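Local coordinates for protein acyl-CoA thioester hydrolase HI0827 (Haemophilus influenzae Rd KW20, PDB 3BJK) that hydrolyses the thioester bond of acyl-coenzyme A substrates with broad specificity, working as a hotdog-fold hexamer arranged as a trimer of dimers, at residues 22-27 with 71-75; 49-54 with 91-95; 83-87 with 144-148; 96-100 with 111-116. The protein carries 1 engineered substitution. All blocks are in the same frame, centred on the assembly; numbering follows the deposited sequence.

Contact 1 of 4, residues 22-27 with 71-75; sequences AMPSDT and PISVG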
loop_
_atom_site.group_PDB
_atom_site.type_symbol
_atom_site.label_atom_id
_atom_site.label_comp_id
_atom_site.label_asym_id
_atom_site.label_seq_id
_atom_site.Cartn_x
_atom_site.Cartn_y
_atom_site.Cartn_z
ATOM N N ALA C 22 8.218 -5.466 11.437
ATOM C CA ALA C 22 7.158 -4.483 11.601
ATOM C C ALA C 22 7.647 -3.103 11.089
ATOM O O ALA C 22 8.709 -2.590 11.481
ATOM C CB ALA C 22 6.692 -4.425 13.018
ATOM N N MET C 23 6.885 -2.569 10.139
ATOM C CA MET C 23 7.206 -1.314 9.439
ATOM C C MET C 23 6.287 -0.111 9.802
ATOM O O MET C 23 5.093 -0.332 10.176
ATOM C CB MET C 23 7.139 -1.567 7.937
ATOM C CG MET C 23 8.209 -2.511 7.328
ATOM S SD MET C 23 9.922 -2.011 7.554
ATOM C CE MET C 23 10.255 -0.834 6.210
ATOM N N PRO C 24 6.826 1.141 9.677
ATOM C CA PRO C 24 6.049 2.387 9.936
ATOM C C PRO C 24 4.689 2.480 9.190
ATOM O O PRO C 24 3.735 2.945 9.761
ATOM C CB PRO C 24 7.011 3.499 9.562
ATOM C CG PRO C 24 8.350 2.906 9.799
ATOM C CD PRO C 24 8.221 1.484 9.320
ATOM N N SER C 25 4.605 1.980 7.953
ATOM C CA SER C 25 3.354 2.069 7.205
ATOM C C SER C 25 2.234 1.271 7.867
ATOM O O SER C 25 1.064 1.494 7.538
ATOM C CB SER C 25 3.529 1.595 5.750
ATOM O OG SER C 25 4.037 0.280 5.761
ATOM N N ASP C 26 2.588 0.327 8.761
ATOM C CA ASP C 26 1.586 -0.530 9.398
ATOM C C ASP C 26 1.234 -0.154 10.807
ATOM O O ASP C 26 0.703 -0.955 11.539
ATOM C CB ASP C 26 1.970 -1.987 9.241
ATOM C CG ASP C 26 2.134 -2.334 7.795
ATOM O OD1 ASP C 26 1.132 -2.232 7.005
ATOM O OD2 ASP C 26 3.263 -2.646 7.453
ATOM N N THR C 27 1.460 1.119 11.139
ATOM C CA THR C 27 1.072 1.604 12.445
ATOM C C THR C 27 -0.345 2.172 12.513
ATOM O O THR C 27 -0.972 2.521 11.493
ATOM C CB THR C 27 2.013 2.724 12.901
ATOM O OG1 THR C 27 2.112 3.720 11.888
ATOM C CG2 THR C 27 3.405 2.120 13.149
ATOM N N PRO C 71 1.200 -5.129 22.617
ATOM C CA PRO C 71 1.393 -4.417 21.364
ATOM C C PRO C 71 2.681 -4.798 20.609
ATOM O O PRO C 71 3.660 -5.235 21.221
ATOM C CB PRO C 71 1.429 -2.953 21.792
ATOM C CG PRO C 71 1.841 -2.950 23.183
ATOM C CD PRO C 71 1.397 -4.260 23.792
ATOM N N ILE C 72 2.673 -4.613 19.302
ATOM C CA ILE C 72 3.897 -4.729 18.497
ATOM C C ILE C 72 4.444 -3.365 18.152
ATOM O O ILE C 72 3.700 -2.445 17.885
ATOM C CB ILE C 72 3.635 -5.545 17.164
ATOM C CG1 ILE C 72 3.177 -6.949 17.467
ATOM C CG2 ILE C 72 4.895 -5.568 16.284
ATOM C CD1 ILE C 72 2.811 -7.734 16.290
ATOM N N SER C 73 5.763 -3.216 18.187
ATOM C CA SER C 73 6.416 -1.960 17.881
ATOM C C SER C 73 7.059 -1.985 16.496
ATOM O O SER C 73 7.522 -3.009 16.024
ATOM C CB SER C 73 7.503 -1.643 18.898
ATOM O OG SER C 73 6.901 -1.401 20.153
ATOM N N VAL C 74 7.157 -0.823 15.891
ATOM C CA VAL C 74 7.969 -0.658 14.674
ATOM C C VAL C 74 9.403 -1.176 14.893
ATOM O O VAL C 74 10.054 -0.844 15.879
ATOM C CB VAL C 74 8.007 0.835 14.210
ATOM C CG1 VAL C 74 8.967 1.030 13.055
ATOM C CG2 VAL C 74 6.625 1.266 13.796
ATOM N N GLY C 75 9.903 -1.952 13.945
ATOM C CA GLY C 75 11.264 -2.455 14.055
ATOM C C GLY C 75 11.386 -3.810 14.762
ATOM O O GLY C 75 12.468 -4.393 14.714
#
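V74 and A22 carry most of this loop-to-loop contact, and their CA atoms, 5.0 Å apart, are the closest CA pair. The carbonyl O of A22 accepts a hydrogen bond from G75 N at 2.8 Å with an N-H...O angle of 166°. A22 CB points toward 71-75, 3.4 Å from S73 O and 3.9 Å from I72 CG2. G75 has phi/psi of 91/-11, where a CB would collide with the preceding carbonyl oxygen, so glycine suits this turn. In the hotdog fold the contact lies just beyond strand 15-21 and just before strand 77-87, antiparallel neighbours in the sheet, and A22 also pairs through its backbone with D76. V74 lies over the turn that follows A22: its CG1 is 3.8 Å from P24 CG and its CG2 3.4 Å from T27 CG2. That turn contains a short 3-10 segment at 24-25, held by the i+3 bonds D26 N to M23 O (3.0 Å) and T27 N to P24 O (3.2 Å), with T27 OG1 also donating to P24 O at 2.8 Å. V74 also packs on A29 of a second subunit, and T27 on P24 of a third, at the interfaces of the hexamer.

Contact 2 of 4, residues 49-54 with 91-95; sequences LAKEIA and SIKIK. With EDO (1,2-ethanediol), chain S.
This is a buried helix-on-sheet contact made by apolar side chains, with no hydrogen bond across it, in which the last turns of helix 35-54 lie against strand 91-101. It belongs to the core of the hotdog fold, where an antiparallel sheet wraps around a long helix. Residues 49-54 are helical, with I53 N to L49 O at 3.0 Å and A54 N to A50 O at 2.8 Å; residues 91-95 are extended. The short axes approach to 9.2 Å, their N-to-C directions at 142°. A50 and I92 set the register, with CA atoms 6.3 Å apart. Alternation along the strand turns I92 and I94 toward the helix, both with chi1 m and chi2 t, each extending its CD1 into the interface. I92 CD1 is 3.5 Å from A50 O, 3.8 Å from A54 CB and 4.2 Å from I53 CG2. I94 CD1 lies one turn back, 3.6 Å from A50 N and 3.9 Å from L49 CD1. The small A50 lets both isoleucines close in: its CB is 4.0 Å from I92 CD1 and 4.1 Å from I94 CD1. E52 takes no part in this packing and forms salt bridges with R19 and K101 of a neighbouring subunit. Its carboxylate also accepts two hydrogen bonds from one ethanediol, O2 to E52 OE1 and O1 to E52 OE2, each 2.9 Å.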
loop_
_atom_site.group_PDB
_atom_site.type_symbol
_atom_site.label_atom_id
_atom_site.label_comp_id
_atom_site.label_asym_id
_atom_site.label_seq_id
_atom_site.Cartn_x
_atom_site.Cartn_y
_atom_site.Cartn_z
ATOM N N LEU C 49 0.071 -23.130 6.137
ATOM C CA LEU C 49 0.082 -24.430 6.790
ATOM C C LEU C 49 -1.165 -25.279 6.367
ATOM O O LEU C 49 -1.048 -26.461 6.033
ATOM C CB LEU C 49 0.140 -24.261 8.288
ATOM C CG LEU C 49 0.792 -25.414 9.120
ATOM C CD1 LEU C 49 0.097 -25.594 10.414
ATOM C CD2 LEU C 49 1.017 -26.757 8.418
ATOM N N ALA C 50 -2.329 -24.639 6.321
ATOM C CA ALA C 50 -3.513 -25.300 5.763
ATOM C C ALA C 50 -3.305 -25.740 4.323
ATOM O O ALA C 50 -3.658 -26.863 3.993
ATOM C CB ALA C 50 -4.735 -24.434 5.860
ATOM N N LYS C 51 -2.763 -24.894 3.449
ATOM C CA LYS C 51 -2.573 -25.328 2.082
ATOM C C LYS C 51 -1.582 -26.491 2.001
ATOM O O LYS C 51 -1.710 -27.339 1.148
ATOM C CB LYS C 51 -2.071 -24.173 1.202
ATOM C CG LYS C 51 -3.073 -23.076 1.062
ATOM C CD LYS C 51 -2.472 -21.903 0.460
ATOM C CE LYS C 51 -3.280 -20.656 0.637
ATOM N NZ LYS C 51 -2.324 -19.539 0.513
ATOM N N GLU C 52 -0.559 -26.466 2.869
ATOM C CA GLU C 52 0.433 -27.525 2.898
ATOM C C GLU C 52 -0.265 -28.898 3.188
ATOM O O GLU C 52 -0.087 -29.873 2.475
ATOM C CB GLU C 52 1.543 -27.207 3.902
ATOM C CG GLU C 52 2.618 -26.246 3.370
ATOM C CD GLU C 52 3.540 -25.701 4.469
ATOM O OE1 GLU C 52 3.159 -25.688 5.676
ATOM O OE2 GLU C 52 4.646 -25.267 4.105
ATOM N N ILE C 53 -1.098 -28.903 4.208
ATOM C CA ILE C 53 -1.829 -30.071 4.678
ATOM C C ILE C 53 -2.891 -30.502 3.660
ATOM O O ILE C 53 -3.048 -31.686 3.393
ATOM C CB ILE C 53 -2.474 -29.759 6.080
ATOM C CG1 ILE C 53 -1.359 -29.602 7.124
ATOM C CG2 ILE C 53 -3.550 -30.827 6.522
ATOM C CD1 ILE C 53 -1.873 -29.172 8.434
ATOM N N ALA C 54 -3.601 -29.525 3.113
ATOM C CA ALA C 54 -4.697 -29.764 2.171
ATOM C C ALA C 54 -4.221 -30.130 0.779
ATOM O O ALA C 54 -5.026 -30.608 -0.033
ATOM C CB ALA C 54 -5.603 -28.503 2.095
ATOM N N SER C 91 -11.927 -29.740 6.507
ATOM C CA SER C 91 -11.537 -28.590 7.384
ATOM C C SER C 91 -10.168 -28.804 8.080
ATOM O O SER C 91 -9.726 -29.943 8.329
ATOM C CB SER C 91 -12.602 -28.332 8.440
ATOM O OG SER C 91 -12.730 -29.471 9.255
ATOM N N ILE C 92 -9.498 -27.704 8.390
ATOM C CA ILE C 92 -8.245 -27.731 9.087
ATOM C C ILE C 92 -8.287 -26.629 10.142
ATOM O O ILE C 92 -8.490 -25.467 9.811
ATOM C CB ILE C 92 -7.090 -27.422 8.115
ATOM C CG1 ILE C 92 -7.099 -28.436 6.989
ATOM C CG2 ILE C 92 -5.758 -27.478 8.811
ATOM C CD1 ILE C 92 -6.511 -27.966 5.777
ATOM N N LYS C 93 -8.058 -26.991 11.394
ATOM C CA LYS C 93 -8.139 -26.025 12.510
ATOM C C LYS C 93 -6.686 -25.789 12.964
ATOM O O LYS C 93 -5.953 -26.754 13.197
ATOM C CB LYS C 93 -9.028 -26.647 13.591
ATOM C CG LYS C 93 -9.287 -25.849 14.873
ATOM C CD LYS C 93 -10.251 -26.612 15.784
ATOM C CE LYS C 93 -10.593 -25.786 17.010
ATOM N NZ LYS C 93 -11.328 -26.531 18.058
ATOM N N ILE C 94 -6.258 -24.527 13.050
ATOM C CA ILE C 94 -4.874 -24.214 13.302
ATOM C C ILE C 94 -4.849 -23.146 14.399
ATOM O O ILE C 94 -5.527 -22.137 14.276
ATOM C CB ILE C 94 -4.106 -23.719 12.040
ATOM C CG1 ILE C 94 -3.949 -24.857 11.045
ATOM C CG2 ILE C 94 -2.723 -23.153 12.459
ATOM C CD1 ILE C 94 -3.546 -24.507 9.746
ATOM N N LYS C 95 -4.108 -23.396 15.472
ATOM C CA LYS C 95 -3.778 -22.316 16.435
ATOM C C LYS C 95 -2.517 -21.556 15.980
ATOM O O LYS C 95 -1.459 -22.168 15.711
ATOM C CB LYS C 95 -3.602 -22.877 17.826
ATOM C CG LYS C 95 -3.505 -21.775 18.948
ATOM C CD LYS C 95 -3.144 -22.419 20.239
ATOM C CE LYS C 95 -3.195 -21.429 21.419
ATOM N NZ LYS C 95 -3.147 -20.058 20.970
HETATM C C1 EDO S . 6.451 -24.842 7.511
HETATM O O1 EDO S . 6.152 -25.844 6.510
HETATM C C2 EDO S . 5.173 -24.329 8.184
HETATM O O2 EDO S . 4.290 -23.621 7.313
#

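Contact 3 of 4, residues 83-87 with 144-148; sequences QCLKV and ALALI. With EDO (1,2-ethanediol), chain T.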
loop_
_atom_site.group_PDB
_atom_site.type_symbol
_atom_site.label_atom_id
_atom_site.label_comp_id
_atom_site.label_asym_id
_atom_site.label_seq_id
_atom_site.Cartn_x
_atom_site.Cartn_y
_atom_site.Cartn_z
ATOM N N GLN C 83 0.109 -24.463 14.987
ATOM C CA GLN C 83 -0.097 -25.804 15.446
ATOM C C GLN C 83 -1.474 -26.281 14.939
ATOM O O GLN C 83 -2.509 -25.754 15.344
ATOM C CB GLN C 83 -0.025 -25.833 16.972
ATOM C CG GLN C 83 -0.225 -27.176 17.548
ATOM C CD GLN C 83 -0.181 -27.152 19.053
ATOM O OE1 GLN C 83 0.064 -26.101 19.672
ATOM N NE2 GLN C 83 -0.449 -28.308 19.664
ATOM N N CYS C 84 -1.467 -27.310 14.079
ATOM C CA CYS C 84 -2.714 -27.873 13.610
ATOM C C CYS C 84 -3.322 -28.701 14.759
ATOM O O CYS C 84 -2.664 -29.581 15.302
ATOM C CB CYS C 84 -2.503 -28.686 12.338
ATOM S SG CYS C 84 -3.962 -29.578 11.831
ATOM N N LEU C 85 -4.575 -28.384 15.094
ATOM C CA LEU C 85 -5.338 -28.959 16.190
ATOM C C LEU C 85 -6.245 -30.120 15.761
ATOM O O LEU C 85 -6.531 -31.029 16.548
ATOM C CB LEU C 85 -6.201 -27.858 16.833
ATOM C CG LEU C 85 -5.495 -26.666 17.528
ATOM C CD1 LEU C 85 -6.480 -25.743 18.274
ATOM C CD2 LEU C 85 -4.448 -27.199 18.496
ATOM N N LYS C 86 -6.686 -30.084 14.509
ATOM C CA LYS C 86 -7.732 -30.951 14.008
ATOM C C LYS C 86 -7.850 -30.858 12.496
ATOM O O LYS C 86 -7.755 -29.781 11.915
ATOM C CB LYS C 86 -9.074 -30.585 14.659
ATOM C CG LYS C 86 -10.125 -31.606 14.494
ATOM C CD LYS C 86 -11.451 -31.126 15.011
ATOM C CE LYS C 86 -12.540 -32.016 14.489
ATOM N NZ LYS C 86 -12.470 -33.362 15.106
ATOM N N VAL C 87 -8.038 -32.004 11.861
ATOM C CA VAL C 87 -8.202 -32.072 10.414
ATOM C C VAL C 87 -9.480 -32.872 10.140
ATOM O O VAL C 87 -9.603 -33.975 10.607
ATOM C CB VAL C 87 -7.019 -32.802 9.720
ATOM C CG1 VAL C 87 -7.212 -32.798 8.174
ATOM C CG2 VAL C 87 -5.690 -32.177 10.117
ATOM N N ALA C 144 1.121 -33.579 10.802
ATOM C CA ALA C 144 0.073 -32.969 11.638
ATOM C C ALA C 144 -0.699 -33.984 12.478
ATOM O O ALA C 144 -0.921 -33.760 13.668
ATOM C CB ALA C 144 -0.912 -32.183 10.767
ATOM N N LEU C 145 -1.160 -35.061 11.852
ATOM C CA LEU C 145 -1.947 -36.066 12.562
ATOM C C LEU C 145 -1.102 -36.685 13.676
ATOM O O LEU C 145 -1.611 -36.994 14.746
ATOM C CB LEU C 145 -2.469 -37.161 11.614
ATOM C CG LEU C 145 -3.557 -36.853 10.568
ATOM C CD1 LEU C 145 -3.958 -38.113 9.799
ATOM C CD2 LEU C 145 -4.780 -36.249 11.210
ATOM N N ALA C 146 0.194 -36.834 13.421
ATOM C CA ALA C 146 1.105 -37.400 14.393
ATOM C C ALA C 146 1.219 -36.502 15.616
ATOM O O ALA C 146 1.135 -36.971 16.736
ATOM C CB ALA C 146 2.466 -37.637 13.763
ATOM N N LEU C 147 1.412 -35.213 15.408
ATOM C CA LEU C 147 1.460 -34.280 16.533
ATOM C C LEU C 147 0.110 -34.167 17.252
ATOM O O LEU C 147 0.072 -33.955 18.446
ATOM C CB LEU C 147 1.944 -32.894 16.090
ATOM C CG LEU C 147 3.337 -32.835 15.418
ATOM C CD1 LEU C 147 3.516 -31.547 14.630
ATOM C CD2 LEU C 147 4.505 -33.001 16.397
ATOM N N ILE C 148 -0.998 -34.299 16.526
ATOM C CA ILE C 148 -2.312 -34.275 17.165
ATOM C C ILE C 148 -2.450 -35.506 18.065
ATOM O O ILE C 148 -2.865 -35.388 19.219
ATOM C CB ILE C 148 -3.462 -34.186 16.131
ATOM C CG1 ILE C 148 -3.503 -32.779 15.517
ATOM C CG2 ILE C 148 -4.822 -34.493 16.776
ATOM C CD1 ILE C 148 -4.213 -32.709 14.177
HETATM C C1 EDO T . 2.223 -28.566 12.899
HETATM O O1 EDO T . 1.006 -28.696 13.649
HETATM C C2 EDO T . 2.016 -29.047 11.455
HETATM O O2 EDO T . 2.290 -30.450 11.214
HETATM O O HOH W 1 -0.439 -30.904 14.261
#
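No direct hydrogen bond joins this strand to this helix; a water bridges them, backed by an ethanediol, probably from the crystallisation liquor, that bonds the water and C84 N. Water 1 donates to C84 O at 2.8 Å and to A144 O at 3.0 Å, and its oxygen is 2.7 Å from O1 of the ethanediol. That same O1 accepts a hydrogen bond from C84 N at 2.9 Å with an angle of 163°. The axes cross almost at right angles, 91°, with a closest approach of 8.1 Å, and the helix meets C84 to V87. In the hotdog fold the contact joins the end of strand 77-87 to helix 139-148, the last helix of the chain, which sits beside the end of helix 35-54; I53 of that helix touches both C84 and A144. I148 has the largest buried area here. Its CG1 lies 3.3 Å from C84 O and 3.6 Å from L85 O, and its CD1 is 3.6 Å from K86 N and 3.9 Å from C84 SG. L85, at phi/psi of -95/-29, departs from the extended conformation, consistent with a bulge, as both L85 and K86 pair through the backbone with K93. C84 SG also lies 4.1 Å from A144 CB, and V87 CG2 is 4.3 Å from L145 CD2.

Contact 4 of 4, residues 96-100 with 111-116; sequences VEVWV and RYCVTD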
loop_
_atom_site.group_PDB
_atom_site.type_symbol
_atom_site.label_atom_id
_atom_site.label_comp_id
_atom_site.label_asym_id
_atom_site.label_seq_id
_atom_site.Cartn_x
_atom_site.Cartn_y
_atom_site.Cartn_z
ATOM N N VAL C 96 -2.628 -20.231 15.878
ATOM C CA VAL C 96 -1.511 -19.349 15.507
ATOM C C VAL C 96 -1.111 -18.502 16.711
ATOM O O VAL C 96 -1.991 -17.971 17.404
ATOM C CB VAL C 96 -1.933 -18.441 14.321
ATOM C CG1 VAL C 96 -0.832 -17.443 13.930
ATOM C CG2 VAL C 96 -2.335 -19.295 13.132
ATOM N N GLU C 97 0.185 -18.486 17.043
ATOM C CA GLU C 97 0.752 -17.539 17.991
ATOM C C GLU C 97 1.713 -16.606 17.258
ATOM O O GLU C 97 2.532 -17.049 16.398
ATOM C CB GLU C 97 1.551 -18.217 19.046
ATOM C CG GLU C 97 0.805 -19.259 19.874
ATOM C CD GLU C 97 1.637 -19.767 21.052
ATOM O OE1 GLU C 97 2.900 -19.786 20.976
ATOM O OE2 GLU C 97 1.023 -20.169 22.071
ATOM N N VAL C 98 1.557 -15.320 17.567
ATOM C CA VAL C 98 2.467 -14.241 17.133
ATOM C C VAL C 98 3.425 -13.858 18.206
ATOM O O VAL C 98 3.035 -13.574 19.337
ATOM C CB VAL C 98 1.730 -12.995 16.638
ATOM C CG1 VAL C 98 2.722 -12.032 16.033
ATOM C CG2 VAL C 98 0.673 -13.363 15.610
ATOM N N TRP C 99 4.703 -13.933 17.839
ATOM C CA TRP C 99 5.795 -13.687 18.718
ATOM C C TRP C 99 6.657 -12.585 18.086
ATOM O O TRP C 99 6.808 -12.515 16.864
ATOM C CB TRP C 99 6.630 -14.969 18.890
ATOM C CG TRP C 99 6.015 -16.032 19.783
ATOM C CD1 TRP C 99 4.998 -16.914 19.468
ATOM C CD2 TRP C 99 6.411 -16.336 21.098
ATOM N NE1 TRP C 99 4.748 -17.720 20.522
ATOM C CE2 TRP C 99 5.590 -17.396 21.547
ATOM C CE3 TRP C 99 7.385 -15.810 21.967
ATOM C CZ2 TRP C 99 5.703 -17.928 22.818
ATOM C CZ3 TRP C 99 7.494 -16.346 23.240
ATOM C CH2 TRP C 99 6.661 -17.407 23.649
ATOM N N VAL C 100 7.204 -11.761 18.948
ATOM C CA VAL C 100 8.137 -10.691 18.598
ATOM C C VAL C 100 9.533 -10.996 19.164
ATOM O O VAL C 100 9.687 -11.614 20.230
ATOM C CB VAL C 100 7.613 -9.323 19.160
ATOM C CG1 VAL C 100 8.688 -8.344 19.404
ATOM C CG2 VAL C 100 6.493 -8.746 18.258
ATOM N N ARG C 111 12.184 -11.906 23.670
ATOM C CA ARG C 111 11.109 -12.469 22.849
ATOM C C ARG C 111 9.876 -12.763 23.696
ATOM O O ARG C 111 10.001 -13.217 24.841
ATOM C CB ARG C 111 11.502 -13.776 22.134
ATOM C CG ARG C 111 12.906 -13.805 21.556
ATOM C CD ARG C 111 13.261 -15.159 20.906
ATOM N NE ARG C 111 14.716 -15.384 20.980
ATOM C CZ ARG C 111 15.539 -15.618 19.950
ATOM N NH1 ARG C 111 15.102 -15.698 18.686
ATOM N NH2 ARG C 111 16.829 -15.777 20.187
ATOM N N TYR C 112 8.696 -12.501 23.140
ATOM C CA TYR C 112 7.449 -12.847 23.806
ATOM C C TYR C 112 6.244 -12.889 22.878
ATOM O O TYR C 112 6.289 -12.366 21.763
ATOM C CB TYR C 112 7.182 -11.891 24.967
ATOM C CG TYR C 112 7.247 -10.462 24.556
ATOM C CD1 TYR C 112 6.154 -9.815 23.998
ATOM C CD2 TYR C 112 8.416 -9.758 24.702
ATOM C CE1 TYR C 112 6.236 -8.488 23.629
ATOM C CE2 TYR C 112 8.524 -8.451 24.322
ATOM C CZ TYR C 112 7.440 -7.801 23.800
ATOM O OH TYR C 112 7.604 -6.461 23.444
ATOM N N CYS C 113 5.202 -13.571 23.367
ATOM C CA CYS C 113 3.981 -13.826 22.599
ATOM C C CYS C 113 3.112 -12.575 22.707
ATOM O O CYS C 113 2.857 -12.096 23.801
ATOM C CB CYS C 113 3.226 -15.038 23.167
ATOM S SG CYS C 113 1.864 -15.393 22.139
ATOM N N VAL C 114 2.761 -12.005 21.576
ATOM C CA VAL C 114 1.946 -10.796 21.527
ATOM C C VAL C 114 0.484 -11.046 21.174
ATOM O O VAL C 114 -0.357 -10.272 21.580
ATOM C CB VAL C 114 2.564 -9.714 20.550
ATOM C CG1 VAL C 114 3.856 -9.248 21.110
ATOM C CG2 VAL C 114 2.752 -10.231 19.135
ATOM N N THR C 115 0.199 -12.115 20.427
ATOM C CA THR C 115 -1.142 -12.364 19.855
ATOM C C THR C 115 -1.343 -13.867 19.616
ATOM O O THR C 115 -0.356 -14.647 19.364
ATOM C CB THR C 115 -1.359 -11.625 18.448
ATOM O OG1 THR C 115 -0.718 -10.346 18.423
ATOM C CG2 THR C 115 -2.824 -11.427 18.151
ATOM N N ASP C 116 -2.601 -14.314 19.775
ATOM C CA ASP C 116 -2.957 -15.669 19.375
ATOM C C ASP C 116 -4.320 -15.699 18.698
ATOM O O ASP C 116 -5.051 -14.724 18.714
ATOM C CB ASP C 116 -2.855 -16.672 20.506
ATOM C CG ASP C 116 -3.868 -16.455 21.645
ATOM O OD1 ASP C 116 -5.057 -16.085 21.458
ATOM O OD2 ASP C 116 -3.439 -16.703 22.767
HETATM O O HOH W 2 -1.564 -18.555 23.316
#
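Four good backbone hydrogen bonds hold strands 91-101 and 111-123 together as an antiparallel hairpin of the hotdog sheet. V98 N donates to T115 O at 2.7 Å and V100 N to Y112 O at 3.0 Å; V98 O accepts from V114 N at 2.7 Å, and V100 O from Y112 N at 3.2 Å. V98 O also receives a weak bond from T115 N at 3.4 Å. V114 and T115 thus both face V98, a classic beta bulge, with V114 at phi/psi -102/-28. The register moves by one, so that W99 pairs with C113. On their face of the sheet W99 NE1 donates to E97 OE1 at 2.8 Å, while E97 OE2 forms a salt bridge with R10. On the other face V98 and T115 meet M42 of helix 35-54, and V98 CG1 is 3.6 Å from V114 CG2. C113 packs over the indole: its CB makes a CH-pi contact, 3.9 Å from the centroid of the W99 six-membered ring, and its SG a sulfur-aromatic contact, 4.3 Å from that of the five-membered ring.

Contacts 2, 3 and 4 share one sheet, whereas contact 1 lies beyond one end of it. Contacts 2 and 3 are closest, with centres 9 Å apart, stitched by strand pairing: K95 N to Q83 O and K93 N to K86 O, each 2.9 Å, probable hydrogen bonds. Contact 4 continues strand 91-101, its centre 19 Å from that of contact 2. Contact 1 meets contact 4 through I72, whose CG1 is 3.7 Å from V114 CG2, but its centre is 28 Å from that of contact 2 and 32 Å from that of contact 3. Ethanediol molecules are hydrogen-bonded at contacts 2 and 3. Contacts 1 and 2 reach neighbouring subunits; 3 and 4 touch no other chain of the assembly.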